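Local coordinates for Endoglucanase(Endo-1,4-beta-glucanase)protein (PDB 6R2J) that probably hydrolyses beta-1,4-glucosidic bonds in cellulose as a family 5 endoglucanase, and holds cellobiose in a pocket of its TIM-barrel domain, at residues Leu269-Asn274 with Arg311-Asn316; Ala155-Val160 with Phe192-Pro197; His66-Gly71 with Gly102-Glu107; Thr83-Ala88 with Lys131-Leu136; Val16-Ala21 with Arg53-Pro58. All coordinates share one frame; numbering follows the deposited sequence.

Contact 1 of 5, residues Leu269-Asn274 with Arg311-Asn316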
# COMPACT_ATOMS: atom_id res chain seq x y z
N LEU A 269 14.40 0.50 -10.85
CA LEU A 269 13.86 0.16 -9.54
C LEU A 269 13.21 -1.23 -9.55
O LEU A 269 13.55 -2.09 -8.73
CB LEU A 269 12.86 1.22 -9.09
CG LEU A 269 12.07 0.85 -7.85
CD1 LEU A 269 12.93 0.80 -6.58
CD2 LEU A 269 10.86 1.80 -7.68
N LEU A 270 12.27 -1.46 -10.47
CA LEU A 270 11.60 -2.76 -10.51
C LEU A 270 12.60 -3.90 -10.71
O LEU A 270 12.43 -4.98 -10.14
CB LEU A 270 10.53 -2.75 -11.60
CG LEU A 270 9.28 -1.91 -11.29
CD1 LEU A 270 8.23 -2.01 -12.44
CD2 LEU A 270 8.60 -2.30 -9.99
N ALA A 271 13.66 -3.68 -11.50
CA ALA A 271 14.68 -4.70 -11.70
C ALA A 271 15.36 -5.04 -10.39
O ALA A 271 15.53 -6.22 -10.04
CB ALA A 271 15.70 -4.21 -12.73
N TYR A 272 15.72 -4.00 -9.62
CA TYR A 272 16.33 -4.17 -8.31
C TYR A 272 15.38 -4.87 -7.34
O TYR A 272 15.79 -5.73 -6.56
CB TYR A 272 16.69 -2.79 -7.76
CG TYR A 272 17.21 -2.78 -6.35
CD1 TYR A 272 18.35 -3.49 -6.00
CD2 TYR A 272 16.58 -2.02 -5.36
CE1 TYR A 272 18.85 -3.48 -4.72
CE2 TYR A 272 17.07 -1.99 -4.05
CZ TYR A 272 18.20 -2.73 -3.74
OH TYR A 272 18.70 -2.70 -2.46
N LEU A 273 14.11 -4.49 -7.36
CA LEU A 273 13.14 -5.17 -6.51
C LEU A 273 13.06 -6.65 -6.82
O LEU A 273 13.06 -7.48 -5.90
CB LEU A 273 11.80 -4.49 -6.68
CG LEU A 273 11.83 -3.06 -6.15
CD1 LEU A 273 10.40 -2.56 -6.13
CD2 LEU A 273 12.46 -2.97 -4.78
N ASN A 274 13.03 -7.01 -8.10
CA ASN A 274 12.99 -8.41 -8.48
C ASN A 274 14.21 -9.15 -7.97
O ASN A 274 14.09 -10.28 -7.48
CB ASN A 274 12.91 -8.57 -10.00
CG ASN A 274 11.49 -8.66 -10.51
OD1 ASN A 274 10.55 -8.72 -9.74
ND2 ASN A 274 11.33 -8.69 -11.82
N ARG A 311 5.45 -4.38 -17.60
CA ARG A 311 5.29 -5.75 -18.07
C ARG A 311 6.61 -6.53 -18.12
O ARG A 311 6.61 -7.74 -17.86
CB ARG A 311 4.56 -5.77 -19.42
CG ARG A 311 3.09 -5.47 -19.27
CD ARG A 311 2.30 -5.98 -20.44
NE ARG A 311 2.65 -5.29 -21.68
CZ ARG A 311 1.86 -4.43 -22.32
NH1 ARG A 311 0.67 -4.15 -21.79
NH2 ARG A 311 2.25 -3.89 -23.48
N LYS A 312 7.73 -5.87 -18.47
CA LYS A 312 8.98 -6.62 -18.55
C LYS A 312 9.39 -7.19 -17.20
O LYS A 312 10.19 -8.13 -17.16
CB LYS A 312 10.11 -5.78 -19.15
CG LYS A 312 10.87 -4.91 -18.18
CD LYS A 312 12.03 -4.13 -18.87
CE LYS A 312 11.55 -3.22 -20.04
NZ LYS A 312 10.47 -2.18 -19.72
N HIS A 313 8.82 -6.67 -16.10
CA HIS A 313 9.27 -6.99 -14.74
C HIS A 313 8.38 -7.95 -13.96
O HIS A 313 8.76 -8.35 -12.86
CB HIS A 313 9.47 -5.71 -13.91
CG HIS A 313 10.36 -4.70 -14.56
ND1 HIS A 313 11.72 -4.87 -14.68
CD2 HIS A 313 10.07 -3.51 -15.14
CE1 HIS A 313 12.23 -3.83 -15.33
NE2 HIS A 313 11.25 -2.99 -15.61
N LEU A 314 7.23 -8.37 -14.50
CA LEU A 314 6.31 -9.25 -13.77
C LEU A 314 6.89 -10.65 -13.53
O LEU A 314 6.72 -11.21 -12.45
CB LEU A 314 4.98 -9.31 -14.52
CG LEU A 314 4.37 -7.92 -14.67
CD1 LEU A 314 3.02 -7.99 -15.40
CD2 LEU A 314 4.20 -7.25 -13.30
N ALA A 315 7.61 -11.21 -14.50
CA ALA A 315 8.10 -12.58 -14.35
C ALA A 315 9.18 -12.68 -13.29
O ALA A 315 10.06 -11.82 -13.19
CB ALA A 315 8.68 -13.07 -15.67
N ASN A 316 9.13 -13.74 -12.51
CA ASN A 316 10.20 -14.08 -11.59
C ASN A 316 10.09 -15.55 -11.23
O ASN A 316 9.17 -16.26 -11.64
CB ASN A 316 10.17 -13.17 -10.36
CG ASN A 316 8.96 -13.42 -9.49
OD1 ASN A 316 8.93 -14.37 -8.73
ND2 ASN A 316 7.95 -12.57 -9.62
O HOH W 1 8.32 -9.92 -10.76
O HOH W 2 13.07 -7.28 -14.03
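Leu-270 and His-313 both carry CG anti to the carbonyl carbon (chi1 -72° and -53°), and their side chains meet at about a right angle. Leu-270 CB lies over one face of the imidazole, 3.7 Å from the ring centroid and offset toward the rim. This is a CH-pi contact. Leu-270 CD1 adds a touch on the same ring, 3.6 Å from His-313 CD2. The opposite face is covered by Lys-312 CG, above the ring centre, so the ring is sandwiched between aliphatic carbons. Its rotation is fixed by its two nitrogens. His-313 NE2 is hydrogen-bonded to Asp-267, one helical turn before Ala-271, and water 2 sits in the ring plane 2.8 Å from His-313 ND1. The same water accepts a bond from Asn-274 ND2.

The contact joins helix 260-276, which links the seventh and eighth strands of the (beta/alpha)8 barrel, to the loop after helix 305-311. The Cys-277 to Cys-318 disulfide lies just beyond both segments and ties the same two parts together.

Asn-274 ND2 also gives a nearly straight bond to His-313 O (2.8 Å, 163° at the hydrogen). The acceptor lies close to the amide plane of Asn-274. Water 1 lies 2.7 Å from Asn-274 OD1 and accepts a bond from Asn-316 ND2 at 2.9 Å. It thus bridges the helix and the end of the loop. Asn-274 OD1 has a second partner in His-14 NE2, on the first barrel strand.

Contact 2 of 5, residues Ala155-Val160 with Phe192-Pro197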
# COMPACT_ATOMS: atom_id res chain seq x y z
N ALA A 155 0.97 2.69 18.57
CA ALA A 155 -0.31 2.50 17.88
C ALA A 155 -0.25 1.27 16.99
O ALA A 155 -1.21 0.49 16.95
CB ALA A 155 -0.63 3.73 17.03
N ALA A 156 0.88 1.08 16.30
CA ALA A 156 1.05 -0.09 15.43
C ALA A 156 0.98 -1.39 16.22
O ALA A 156 0.36 -2.36 15.76
CB ALA A 156 2.39 -0.01 14.69
N GLN A 157 1.62 -1.45 17.39
CA GLN A 157 1.52 -2.65 18.22
C GLN A 157 0.12 -2.86 18.79
O GLN A 157 -0.33 -4.01 18.94
CB GLN A 157 2.58 -2.60 19.31
CG GLN A 157 2.76 -3.89 20.05
CD GLN A 157 3.47 -4.92 19.20
OE1 GLN A 157 4.61 -4.74 18.81
NE2 GLN A 157 2.79 -6.01 18.90
N ALA A 158 -0.59 -1.79 19.14
CA ALA A 158 -1.95 -1.94 19.64
C ALA A 158 -2.85 -2.57 18.58
O ALA A 158 -3.61 -3.50 18.89
CB ALA A 158 -2.49 -0.59 20.13
N ALA A 159 -2.73 -2.13 17.33
CA ALA A 159 -3.56 -2.69 16.26
C ALA A 159 -3.17 -4.13 15.96
O ALA A 159 -4.04 -4.97 15.72
CB ALA A 159 -3.46 -1.83 15.00
N VAL A 160 -1.86 -4.43 15.95
CA VAL A 160 -1.42 -5.79 15.66
C VAL A 160 -1.92 -6.76 16.73
O VAL A 160 -2.51 -7.81 16.43
CB VAL A 160 0.12 -5.86 15.51
CG1 VAL A 160 0.54 -7.33 15.53
CG2 VAL A 160 0.60 -5.13 14.27
N PHE A 192 12.95 0.10 14.91
CA PHE A 192 11.52 -0.09 14.80
C PHE A 192 11.25 -1.59 14.71
O PHE A 192 11.89 -2.30 13.91
CB PHE A 192 11.01 0.72 13.59
CG PHE A 192 9.51 0.69 13.40
CD1 PHE A 192 8.65 0.86 14.48
CD2 PHE A 192 8.97 0.46 12.14
CE1 PHE A 192 7.27 0.79 14.31
CE2 PHE A 192 7.60 0.35 11.95
CZ PHE A 192 6.73 0.54 13.04
N LEU A 193 10.34 -2.08 15.56
CA LEU A 193 10.06 -3.52 15.60
C LEU A 193 8.72 -3.76 16.26
O LEU A 193 8.56 -3.51 17.46
CB LEU A 193 11.15 -4.26 16.39
CG LEU A 193 11.18 -5.78 16.19
CD1 LEU A 193 12.45 -6.39 16.86
CD2 LEU A 193 9.96 -6.47 16.76
N ILE A 194 7.81 -4.32 15.52
CA ILE A 194 6.50 -4.73 16.01
C ILE A 194 6.50 -6.23 16.25
O ILE A 194 7.06 -7.01 15.47
CB ILE A 194 5.40 -4.31 15.00
CG1 ILE A 194 5.55 -2.83 14.65
CG2 ILE A 194 4.01 -4.62 15.53
CD1 ILE A 194 5.27 -1.91 15.84
N ASN A 195 5.84 -6.64 17.31
CA ASN A 195 5.82 -8.04 17.69
C ASN A 195 4.63 -8.75 17.05
O ASN A 195 3.48 -8.31 17.21
CB ASN A 195 5.72 -8.14 19.21
CG ASN A 195 6.91 -7.56 19.91
OD1 ASN A 195 8.05 -7.88 19.59
ND2 ASN A 195 6.66 -6.66 20.87
N ASP A 196 4.92 -9.82 16.32
CA ASP A 196 3.90 -10.66 15.70
C ASP A 196 4.31 -12.11 15.87
O ASP A 196 5.16 -12.62 15.13
CB ASP A 196 3.65 -10.35 14.23
CG ASP A 196 2.54 -11.22 13.63
OD1 ASP A 196 1.75 -11.82 14.38
OD2 ASP A 196 2.43 -11.30 12.40
N PRO A 197 3.76 -12.80 16.87
CA PRO A 197 4.09 -14.22 17.06
C PRO A 197 3.60 -15.10 15.90
O PRO A 197 4.00 -16.27 15.83
CB PRO A 197 3.40 -14.59 18.39
CG PRO A 197 2.38 -13.55 18.57
CD PRO A 197 2.93 -12.29 17.96
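Gln-157 and Asn-195 form two hydrogen bonds, and both use the backbone of Asn-195. Asn-195 N donates to Gln-157 OE1 at 2.7 Å, almost straight (175° at the hydrogen). Gln-157 NE2 donates back to Asn-195 O at 2.9 Å. Each donor lies in the carbonyl plane of its acceptor, on a lone pair. The Gln-157 amide therefore pairs with the N-H and C=O of one residue, much as a strand neighbour would. The two bonds together hold the amide flat. CG of Gln-157 is anti to the backbone N (chi1 -168°), and the chain then bends at chi2 (72°), which turns CD toward the loop. Gln-157 NE2 is also bonded to Asp-161, one turn further along the helix.

The apolar part centres on Ile-194, whose two branches touch different residues. Ile-194 CD1 meets Ala-156 CB at 3.6 Å. Ile-194 CG2 packs on Val-160 CG2 at 3.7 Å and also lies 3.3 Å from Gln-157 OE1. The Gln-157 and Ile-194 side chains run past each other in opposite directions. Val-160 CG1 comes within 3.5 Å of Asn-195 O.

Helix 152-166 leads from the fourth barrel strand to the fifth, and the loop 192-197 leads into the sixth, 201-206. Ile-174 of strand 171-175 touches both Val-160 and Ile-194, and Leu-201 also touches Ile-194. Helix 116-130 packs on Ala-155 and Ala-159.

Contact 3 of 5, residues His66-Gly71 with Gly102-Glu107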
# COMPACT_ATOMS: atom_id res chain seq x y z
N HIS A 66 -17.68 6.60 11.49
CA HIS A 66 -17.84 8.05 11.46
C HIS A 66 -17.41 8.71 12.77
O HIS A 66 -17.03 9.89 12.77
CB HIS A 66 -19.30 8.41 11.18
CG HIS A 66 -19.75 8.13 9.78
ND1 HIS A 66 -21.01 8.45 9.32
CD2 HIS A 66 -19.11 7.53 8.75
CE1 HIS A 66 -21.13 8.07 8.06
NE2 HIS A 66 -19.99 7.50 7.69
N SER A 67 -17.51 8.00 13.88
CA SER A 67 -17.08 8.52 15.17
C SER A 67 -16.65 7.34 16.04
O SER A 67 -17.03 6.20 15.80
CB SER A 67 -18.19 9.34 15.86
OG SER A 67 -19.30 8.53 16.23
N LEU A 68 -15.83 7.64 17.05
CA LEU A 68 -15.33 6.60 17.95
C LEU A 68 -16.45 5.97 18.79
O LEU A 68 -16.30 4.84 19.27
CB LEU A 68 -14.26 7.22 18.85
CG LEU A 68 -12.94 7.64 18.22
CD1 LEU A 68 -11.95 7.88 19.37
CD2 LEU A 68 -12.43 6.58 17.29
N ASP A 69 -17.55 6.70 19.04
CA ASP A 69 -18.71 6.16 19.75
C ASP A 69 -19.70 5.45 18.84
O ASP A 69 -20.72 4.95 19.31
CB ASP A 69 -19.44 7.29 20.48
CG ASP A 69 -19.85 8.45 19.55
OD1 ASP A 69 -19.93 8.23 18.33
OD2 ASP A 69 -20.08 9.58 20.06
N SER A 70 -19.42 5.41 17.55
CA SER A 70 -20.24 4.73 16.57
C SER A 70 -19.65 3.36 16.23
O SER A 70 -18.45 3.13 16.34
CB SER A 70 -20.32 5.57 15.28
OG SER A 70 -19.36 5.19 14.28
N GLY A 71 -20.53 2.45 15.81
CA GLY A 71 -20.10 1.22 15.20
C GLY A 71 -19.65 1.48 13.78
O GLY A 71 -19.57 2.62 13.31
N GLY A 102 -1.49 8.44 10.37
CA GLY A 102 -1.37 8.52 11.82
C GLY A 102 -2.48 9.28 12.53
O GLY A 102 -2.30 9.61 13.71
N ARG A 103 -3.61 9.54 11.87
CA ARG A 103 -4.60 10.47 12.40
C ARG A 103 -6.03 9.99 12.16
O ARG A 103 -6.30 9.25 11.21
CB ARG A 103 -4.45 11.88 11.81
CG ARG A 103 -3.11 12.56 12.15
CD ARG A 103 -2.79 13.69 11.16
NE ARG A 103 -1.75 14.58 11.68
CZ ARG A 103 -0.45 14.26 11.74
NH1 ARG A 103 -0.02 13.08 11.30
NH2 ARG A 103 0.41 15.12 12.27
N TYR A 104 -6.94 10.45 13.03
CA TYR A 104 -8.37 10.21 12.93
C TYR A 104 -9.10 11.53 13.13
O TYR A 104 -8.97 12.16 14.19
CB TYR A 104 -8.81 9.16 13.96
CG TYR A 104 -10.30 8.91 13.93
CD1 TYR A 104 -10.91 8.37 12.81
CD2 TYR A 104 -11.12 9.26 14.97
CE1 TYR A 104 -12.24 8.18 12.74
CE2 TYR A 104 -12.48 9.07 14.90
CZ TYR A 104 -13.02 8.50 13.78
OH TYR A 104 -14.36 8.26 13.66
N HIS A 105 -9.87 11.96 12.12
CA HIS A 105 -10.52 13.27 12.14
C HIS A 105 -9.51 14.36 12.49
O HIS A 105 -9.81 15.31 13.24
CB HIS A 105 -11.75 13.33 13.06
CG HIS A 105 -12.97 12.69 12.46
ND1 HIS A 105 -13.48 13.04 11.23
CD2 HIS A 105 -13.77 11.70 12.93
CE1 HIS A 105 -14.55 12.32 10.97
NE2 HIS A 105 -14.72 11.46 11.97
N GLY A 106 -8.29 14.21 11.95
CA GLY A 106 -7.24 15.19 12.10
C GLY A 106 -6.42 15.12 13.37
O GLY A 106 -5.39 15.81 13.46
N GLU A 107 -6.80 14.29 14.34
CA GLU A 107 -6.13 14.18 15.62
C GLU A 107 -5.25 12.95 15.60
O GLU A 107 -5.57 11.96 14.93
CB GLU A 107 -7.15 14.05 16.74
CG GLU A 107 -8.07 15.25 16.91
CD GLU A 107 -7.48 16.32 17.81
OE1 GLU A 107 -8.01 17.44 17.85
OE2 GLU A 107 -6.47 16.04 18.49
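His-66 presents its carbonyl to His-105. His-105 NE2 donates to His-66 O at 2.9 Å, with 154° at the hydrogen. The acceptor lies near the plane of the imidazole ring, but the donor stands above the carbonyl plane, 39° out of it. CB of His-105 points toward the loop 66-71, and CG is anti to the carbonyl carbon (chi1 -78°). His-105 CD2 also lies over one face of the neighbouring Tyr-104 ring, offset toward the rim.

Ser-67 meets the phenol oxygen. Tyr-104 OH is 3.1 Å from Ser-67 CA, which sits at the ring edge near its plane. The hydrogen bond of this hydroxyl is to Gln-65 O, just before the segment. Ser-67 also starts a type I turn that ends at Ser-70, closed by Ser-70 N bonding to Ser-67 O.

The partner segment holds the type I' turn of a beta hairpin formed by strands 103-104 and 107-108. Tyr-104 and Glu-107 are joined by two backbone bonds, and His-105 and Gly-106 at the turn both have positive phi. The hairpin belongs to the loop that follows barrel strand 93-98. The loop 66-71 lies between helices 61-64 and 74-89, beyond strand 54-59. The contact therefore joins loops after two neighbouring strands of the barrel, at the protein surface.

Leu-68 slides past Tyr-104 in the opposite direction. Its CD2 is 3.5 Å from Tyr-104 CE2, and its CG is 3.6 Å from the same ring atom. Trp-61 of helix 61-64 touches both of these side chains.

Contact 4 of 5, residues Thr83-Ala88 with Lys131-Leu136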
# COMPACT_ATOMS: atom_id res chain seq x y z
N THR A 83 -15.17 -5.15 -3.06
CA THR A 83 -13.82 -4.99 -3.60
C THR A 83 -13.05 -6.30 -3.46
O THR A 83 -12.41 -6.76 -4.42
CB THR A 83 -13.13 -3.84 -2.87
OG1 THR A 83 -13.85 -2.62 -3.17
CG2 THR A 83 -11.66 -3.72 -3.27
N LEU A 84 -13.08 -6.89 -2.26
CA LEU A 84 -12.39 -8.16 -2.05
C LEU A 84 -13.01 -9.26 -2.89
O LEU A 84 -12.30 -10.13 -3.40
CB LEU A 84 -12.46 -8.55 -0.57
CG LEU A 84 -11.87 -7.65 0.50
CD1 LEU A 84 -12.18 -8.13 1.92
CD2 LEU A 84 -10.36 -7.56 0.27
N ASP A 85 -14.34 -9.24 -3.05
CA ASP A 85 -15.01 -10.27 -3.86
C ASP A 85 -14.56 -10.20 -5.31
O ASP A 85 -14.29 -11.22 -5.95
CB ASP A 85 -16.52 -10.07 -3.82
CG ASP A 85 -17.15 -10.52 -2.52
OD1 ASP A 85 -16.56 -11.40 -1.84
OD2 ASP A 85 -18.24 -9.97 -2.21
N LEU A 86 -14.55 -8.99 -5.87
CA LEU A 86 -14.21 -8.82 -7.29
C LEU A 86 -12.74 -9.12 -7.53
O LEU A 86 -12.39 -9.75 -8.54
CB LEU A 86 -14.59 -7.40 -7.75
CG LEU A 86 -16.10 -7.09 -7.74
CD1 LEU A 86 -16.29 -5.63 -8.01
CD2 LEU A 86 -16.85 -7.92 -8.75
N ALA A 87 -11.87 -8.71 -6.60
CA ALA A 87 -10.46 -9.09 -6.69
C ALA A 87 -10.31 -10.60 -6.75
O ALA A 87 -9.66 -11.14 -7.66
CB ALA A 87 -9.66 -8.49 -5.53
N ALA A 88 -10.95 -11.32 -5.82
CA ALA A 88 -10.72 -12.76 -5.69
C ALA A 88 -11.29 -13.53 -6.88
O ALA A 88 -10.71 -14.54 -7.32
CB ALA A 88 -11.36 -13.27 -4.39
N LYS A 131 -11.95 -11.49 8.01
CA LYS A 131 -11.28 -12.75 8.31
C LYS A 131 -11.70 -13.86 7.36
O LYS A 131 -12.88 -14.21 7.26
CB LYS A 131 -11.63 -13.13 9.77
CG LYS A 131 -11.13 -14.49 10.28
CD LYS A 131 -11.68 -14.80 11.69
CE LYS A 131 -11.16 -16.17 12.25
NZ LYS A 131 -12.14 -17.31 12.05
N GLY A 132 -10.71 -14.42 6.67
CA GLY A 132 -10.93 -15.59 5.85
C GLY A 132 -11.34 -15.32 4.42
O GLY A 132 -11.58 -16.29 3.67
N HIS A 133 -11.43 -14.06 4.03
CA HIS A 133 -11.91 -13.75 2.70
C HIS A 133 -10.86 -14.17 1.68
O HIS A 133 -9.68 -13.85 1.85
CB HIS A 133 -12.23 -12.27 2.54
CG HIS A 133 -13.01 -11.98 1.31
ND1 HIS A 133 -12.52 -12.23 0.05
CD2 HIS A 133 -14.29 -11.58 1.14
CE1 HIS A 133 -13.45 -11.97 -0.85
NE2 HIS A 133 -14.53 -11.56 -0.21
N PRO A 134 -11.24 -14.85 0.60
CA PRO A 134 -10.21 -15.34 -0.35
C PRO A 134 -9.42 -14.23 -1.03
O PRO A 134 -8.22 -14.41 -1.33
CB PRO A 134 -10.99 -16.23 -1.33
CG PRO A 134 -12.46 -15.86 -1.15
CD PRO A 134 -12.60 -15.37 0.29
N GLY A 135 -10.05 -13.09 -1.29
CA GLY A 135 -9.38 -12.00 -1.95
C GLY A 135 -8.60 -11.11 -1.03
O GLY A 135 -8.06 -10.09 -1.46
N LEU A 136 -8.50 -11.47 0.24
CA LEU A 136 -7.74 -10.66 1.18
C LEU A 136 -6.32 -11.21 1.31
O LEU A 136 -6.14 -12.38 1.66
CB LEU A 136 -8.38 -10.66 2.56
CG LEU A 136 -7.65 -9.84 3.63
CD1 LEU A 136 -7.75 -8.34 3.41
CD2 LEU A 136 -8.22 -10.25 4.99
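Asp-85 OD1 accepts a short hydrogen bond from His-133 NE2, 2.6 Å long with 153° at the hydrogen. The carboxylate is met from above its plane, whereas the acceptor lies close to the plane of the imidazole ring. The two side chains cross at about a right angle, and the carboxylate and ring planes are 36° apart. The negative charge may help polarise the ring. At the other nitrogen, His-133 ND1 accepts from Gly-135 N at 2.9 Å, again in the ring plane. One bond goes to the helix and one to the loop's own backbone, so the ring cannot turn easily. CG of His-133 is anti to the backbone N (chi1 -167°), and CB points toward the helix.

Leu-84 CB sits over the centre of one ring face, 3.6 Å from the centroid, in a CH-pi contact. Leu-84 O lies 3.3 Å from His-133 CE1. Further out, the branch Leu-84 CD2 lies beside Leu-136 CD1 at 4.2 Å, the two side chains pointing the same way.

The backbones come closest at Ala-88 and Gly-135, whose CA atoms are 4.0 Å apart. Ala-88 CB touches Gly-135 N at 3.4 Å. The glycine has no side chain to hold the helix off. A type I turn from His-133 to Leu-136 shapes this part of the loop.

Helix 74-89 precedes barrel strand 93-98. The loop 131-136 links helix 116-130 to strand 136-140, the next in the sheet. Val-94 and Leu-96 of strand 93-98 lie against Leu-84, and helix 41-49 borders Thr-83 and Ala-87.

Contact 5 of 5, residues Val16-Ala21 with Arg53-Pro58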
# COMPACT_ATOMS: atom_id res chain seq x y z
N VAL A 16 -0.64 -2.93 -8.09
CA VAL A 16 -1.14 -1.59 -8.33
C VAL A 16 -1.97 -1.14 -7.15
O VAL A 16 -2.74 -1.92 -6.58
CB VAL A 16 -2.00 -1.52 -9.61
CG1 VAL A 16 -1.15 -1.72 -10.89
CG2 VAL A 16 -3.14 -2.52 -9.55
N ASN A 17 -1.87 0.13 -6.81
CA ASN A 17 -2.86 0.74 -5.95
C ASN A 17 -4.09 1.08 -6.78
O ASN A 17 -3.97 1.63 -7.88
CB ASN A 17 -2.30 2.01 -5.34
CG ASN A 17 -1.25 1.75 -4.30
OD1 ASN A 17 -1.58 1.54 -3.13
ND2 ASN A 17 0.02 1.81 -4.69
N ILE A 18 -5.28 0.81 -6.22
CA ILE A 18 -6.56 1.03 -6.90
C ILE A 18 -7.43 2.02 -6.14
O ILE A 18 -7.72 1.82 -4.95
CB ILE A 18 -7.29 -0.31 -7.13
CG1 ILE A 18 -6.44 -1.20 -8.06
CG2 ILE A 18 -8.67 -0.06 -7.74
CD1 ILE A 18 -6.37 -0.77 -9.56
N SER A 19 -7.86 3.08 -6.84
CA SER A 19 -8.70 4.15 -6.33
C SER A 19 -10.11 3.63 -6.09
O SER A 19 -10.49 2.55 -6.60
CB SER A 19 -8.66 5.35 -7.29
OG SER A 19 -8.98 4.90 -8.56
N GLY A 20 -10.95 4.44 -5.38
CA GLY A 20 -10.64 5.81 -4.94
C GLY A 20 -11.38 6.08 -3.65
O GLY A 20 -11.91 7.14 -3.45
N ALA A 21 -11.41 5.09 -2.74
CA ALA A 21 -12.18 5.15 -1.49
C ALA A 21 -11.56 6.07 -0.44
O ALA A 21 -12.23 6.39 0.55
CB ALA A 21 -12.33 3.73 -0.91
N ARG A 53 -1.81 -9.61 -10.14
CA ARG A 53 -2.61 -10.31 -9.15
C ARG A 53 -2.56 -9.67 -7.77
O ARG A 53 -3.19 -10.18 -6.84
CB ARG A 53 -2.11 -11.75 -9.04
CG ARG A 53 -2.48 -12.61 -10.20
CD ARG A 53 -2.30 -14.08 -9.83
NE ARG A 53 -2.54 -14.92 -10.99
CZ ARG A 53 -3.63 -15.64 -11.15
NH1 ARG A 53 -4.57 -15.66 -10.20
NH2 ARG A 53 -3.78 -16.35 -12.26
N LEU A 54 -1.83 -8.56 -7.62
CA LEU A 54 -1.67 -7.87 -6.35
C LEU A 54 -2.29 -6.49 -6.44
O LEU A 54 -2.05 -5.73 -7.39
CB LEU A 54 -0.17 -7.78 -6.02
CG LEU A 54 0.28 -7.12 -4.72
CD1 LEU A 54 -0.14 -8.02 -3.56
CD2 LEU A 54 1.77 -6.82 -4.69
N ILE A 55 -3.09 -6.16 -5.43
CA ILE A 55 -3.80 -4.89 -5.35
C ILE A 55 -3.64 -4.35 -3.93
O ILE A 55 -3.87 -5.06 -2.95
CB ILE A 55 -5.29 -5.05 -5.67
CG1 ILE A 55 -5.46 -5.67 -7.06
CG2 ILE A 55 -6.02 -3.71 -5.53
CD1 ILE A 55 -5.21 -4.71 -8.19
N ARG A 56 -3.26 -3.08 -3.83
CA ARG A 56 -3.32 -2.33 -2.58
C ARG A 56 -4.50 -1.38 -2.67
O ARG A 56 -4.63 -0.63 -3.64
CB ARG A 56 -2.02 -1.56 -2.31
CG ARG A 56 -2.10 -0.69 -1.01
CD ARG A 56 -0.73 -0.18 -0.72
NE ARG A 56 -0.52 0.64 0.48
CZ ARG A 56 -0.46 1.97 0.50
NH1 ARG A 56 -0.66 2.68 -0.61
NH2 ARG A 56 -0.15 2.58 1.63
N PHE A 57 -5.38 -1.43 -1.68
CA PHE A 57 -6.62 -0.66 -1.76
C PHE A 57 -6.80 0.29 -0.59
O PHE A 57 -7.21 -0.14 0.50
CB PHE A 57 -7.82 -1.59 -1.87
CG PHE A 57 -9.09 -0.86 -2.19
CD1 PHE A 57 -9.31 -0.39 -3.47
CD2 PHE A 57 -10.01 -0.57 -1.21
CE1 PHE A 57 -10.46 0.32 -3.81
CE2 PHE A 57 -11.16 0.18 -1.53
CZ PHE A 57 -11.39 0.60 -2.84
N PRO A 58 -6.53 1.60 -0.79
CA PRO A 58 -6.75 2.57 0.30
C PRO A 58 -8.24 2.82 0.61
O PRO A 58 -9.09 2.90 -0.28
CB PRO A 58 -6.06 3.85 -0.21
CG PRO A 58 -5.12 3.39 -1.31
CD PRO A 58 -5.78 2.18 -1.93
O HOH W 3 -8.96 3.29 -2.90
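Strands 14-18 and 54-59 are the first two of the (beta/alpha)8 barrel, and Val-16 and Asn-17 pair in parallel with Ile-55 and Arg-56. Val-16 N bonds to Leu-54 O, Arg-56 N to Val-16 O, and Ile-18 N to Arg-56 O. On one face, Val-16 CG2 presses on Ile-55 CD1 at 3.3 Å, tighter than usual contact. Ile-18 CG1 meets Ile-55 CG2 at 3.6 Å.

Helix 41-49 completes this beta-alpha-beta unit, and its Tyr-47 packs on Val-16 and Ile-18. The face carrying Asn-17 and Arg-56 looks into the barrel. CG of Arg-56 is anti to the backbone N (chi1 177°), and the extended chain runs alongside Asn-17. Arg-56 NH1 donates to Asn-17 OD1 at 2.9 Å, nearly straight (168°), with the amide and guanidinium planes almost perpendicular. Asn-143, Asp-140, Glu-175 and Glu-252 also hold the guanidinium. A bound Tris molecule is about 5 Å from the Arg-56 side chain, and a glucose unit about 9 Å.

Past the strands, water 3 donates to Ile-18 O (2.8 Å) and Pro-58 O (2.7 Å) and accepts from Ala-21 N. Ala-21 CB touches Phe-57 CE2 at 3.8 Å.

From the N terminus, contact 5 closes first. It joins the first two barrel strands, with helix 41-49 in the loop it closes. Contacts 3 and 4 follow, and their segments alternate along the chain. Contact 3 ties the loops after the second and third strands. Contact 4 ties helix 74-89 to the turn before the fourth strand. Contact 4 also touches contact 5, where Thr-83 CG2 packs on Phe-57 CG at 4.0 Å. Contact 2 comes next and fastens helix 152-166 to the loop before the sixth strand. Contact 1 closes last, joining helix 260-276 to the loop after helix 305-311. Contacts 1 and 3 lie on opposite sides of the chain's centre, their own centres about 39 Å apart.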